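Local coordinates for S-M checkpoint control protein rad4 (Schizosaccharomyces pombe, PDB 4BU0) that acts as an essential scaffold for DNA replication and the S–M checkpoint, its first two BRCT domains binding phosphorylated Crb2, at residues 75-80 with 91-96. Numbering follows the deposited sequence.
Sequences IPVLYE and GLLVDK
The flat group here is the L92–L93 peptide, and both methyls of L78 sit over the same face of it. L78 CD1 stands almost straight above the carbonyl oxygen, 3.8 Å from L92 O, while CD2 makes an equally long contact but leans further along the C=O direction. That oxygen also accepts a hydrogen bond from W74 NE1, one helical turn before L78, so a polar atom under leucine methyls is satisfied by the same helix. L93 reaches the other way, toward the helix backbone. With CG anti to its own carbonyl carbon (chi1 -54°) and the chain then extended, its CD1 arrives 3.8 Å from L78 CA, with V77 CG1 at 4.1 Å and L78 CD1 flanking it. The V77 and L93 side chains cross at about a right angle. L92 adds a looser touch, CD2 to L78 CD1 at 4.4 Å. A type I' turn from G91 to V94, closed by V94 N to G91 O at 3.1 Å, points L93 at the helix and turns the L92 carbonyl under L78. No hydrogen bond joins the two segments directly. In the first BRCT domain, 75-80 belongs to helix 74-83, whose I75, P76 and Y79 meet helix 19-31, with I75 also on I48 of strand 46-49. The 91-96 loop, leading on to the second BRCT repeat, lies along another side of helix 74-83, and V94 touches H46 at the start of that same strand.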
# COMPACT_ATOMS: atom_id res chain seq x y z
N ILE A 75 -1.48 -15.91 3.08
CA ILE A 75 -1.06 -17.14 3.75
C ILE A 75 -2.26 -17.91 4.34
O ILE A 75 -2.37 -19.11 4.08
CB ILE A 75 0.03 -16.87 4.80
CG1 ILE A 75 1.39 -16.50 4.12
CG2 ILE A 75 0.17 -18.06 5.78
CD1 ILE A 75 2.03 -17.66 3.25
N PRO A 76 -3.22 -17.27 5.05
CA PRO A 76 -4.37 -18.05 5.52
C PRO A 76 -5.15 -18.71 4.39
O PRO A 76 -5.58 -19.86 4.56
CB PRO A 76 -5.21 -16.99 6.24
CG PRO A 76 -4.18 -16.03 6.77
CD PRO A 76 -3.24 -15.90 5.58
N VAL A 77 -5.32 -18.04 3.22
CA VAL A 77 -6.08 -18.64 2.13
C VAL A 77 -5.29 -19.83 1.52
O VAL A 77 -5.86 -20.90 1.25
CB VAL A 77 -6.49 -17.59 1.06
CG1 VAL A 77 -7.08 -18.26 -0.18
CG2 VAL A 77 -7.49 -16.59 1.65
N LEU A 78 -3.98 -19.65 1.28
CA LEU A 78 -3.20 -20.74 0.71
C LEU A 78 -3.13 -21.93 1.69
O LEU A 78 -3.32 -23.09 1.28
CB LEU A 78 -1.78 -20.23 0.42
CG LEU A 78 -0.78 -21.28 -0.01
CD1 LEU A 78 -1.19 -21.90 -1.39
CD2 LEU A 78 0.61 -20.65 -0.12
N TYR A 79 -2.91 -21.63 2.98
CA TYR A 79 -2.88 -22.69 3.99
C TYR A 79 -4.19 -23.46 4.00
O TYR A 79 -4.17 -24.70 4.04
CB TYR A 79 -2.66 -22.06 5.37
CG TYR A 79 -2.55 -23.08 6.46
CD1 TYR A 79 -1.34 -23.70 6.74
CD2 TYR A 79 -3.65 -23.41 7.25
CE1 TYR A 79 -1.22 -24.62 7.77
CE2 TYR A 79 -3.54 -24.32 8.30
CZ TYR A 79 -2.33 -24.94 8.53
OH TYR A 79 -2.21 -25.84 9.58
N GLU A 80 -5.33 -22.74 3.93
CA GLU A 80 -6.62 -23.43 3.94
C GLU A 80 -6.76 -24.40 2.78
O GLU A 80 -7.22 -25.54 2.97
CB GLU A 80 -7.74 -22.40 3.91
CG GLU A 80 -9.07 -23.01 4.28
CD GLU A 80 -9.11 -23.58 5.69
OE1 GLU A 80 -8.45 -23.01 6.60
OE2 GLU A 80 -9.73 -24.65 5.86
N GLY A 91 1.78 -21.18 -9.09
CA GLY A 91 1.61 -19.77 -8.76
C GLY A 91 1.41 -19.56 -7.26
O GLY A 91 1.63 -18.45 -6.77
N LEU A 92 0.98 -20.62 -6.55
CA LEU A 92 0.79 -20.62 -5.07
C LEU A 92 -0.09 -19.45 -4.59
O LEU A 92 0.07 -18.93 -3.49
CB LEU A 92 2.14 -20.64 -4.35
CG LEU A 92 2.92 -21.95 -4.63
CD1 LEU A 92 4.38 -21.78 -4.34
CD2 LEU A 92 2.33 -23.11 -3.81
N LEU A 93 -1.07 -19.10 -5.43
CA LEU A 93 -2.09 -18.05 -5.19
C LEU A 93 -1.50 -16.66 -5.03
O LEU A 93 -2.23 -15.75 -4.65
CB LEU A 93 -2.99 -18.39 -3.98
CG LEU A 93 -3.65 -19.76 -4.04
CD1 LEU A 93 -4.50 -20.00 -2.79
CD2 LEU A 93 -4.57 -19.89 -5.28
N VAL A 94 -0.22 -16.48 -5.35
CA VAL A 94 0.44 -15.19 -5.15
C VAL A 94 -0.24 -14.08 -5.97
O VAL A 94 -0.59 -13.02 -5.41
CB VAL A 94 1.95 -15.30 -5.44
CG1 VAL A 94 2.63 -13.92 -5.57
CG2 VAL A 94 2.63 -16.17 -4.37
N ASP A 95 -0.45 -14.31 -7.28
CA ASP A 95 -1.02 -13.24 -8.11
C ASP A 95 -2.43 -12.85 -7.70
O ASP A 95 -2.83 -11.72 -7.97
CB ASP A 95 -1.02 -13.64 -9.59
CG ASP A 95 0.34 -13.64 -10.24
OD1 ASP A 95 1.30 -13.10 -9.64
OD2 ASP A 95 0.46 -14.18 -11.37
N LYS A 96 -3.16 -13.74 -7.02
CA LYS A 96 -4.52 -13.47 -6.57
C LYS A 96 -4.55 -12.70 -5.25
O LYS A 96 -5.62 -12.25 -4.85
CB LYS A 96 -5.30 -14.78 -6.41
CG LYS A 96 -5.71 -15.35 -7.77
CD LYS A 96 -6.17 -16.79 -7.68
CE LYS A 96 -6.83 -17.24 -8.96
NZ LYS A 96 -7.22 -18.67 -8.91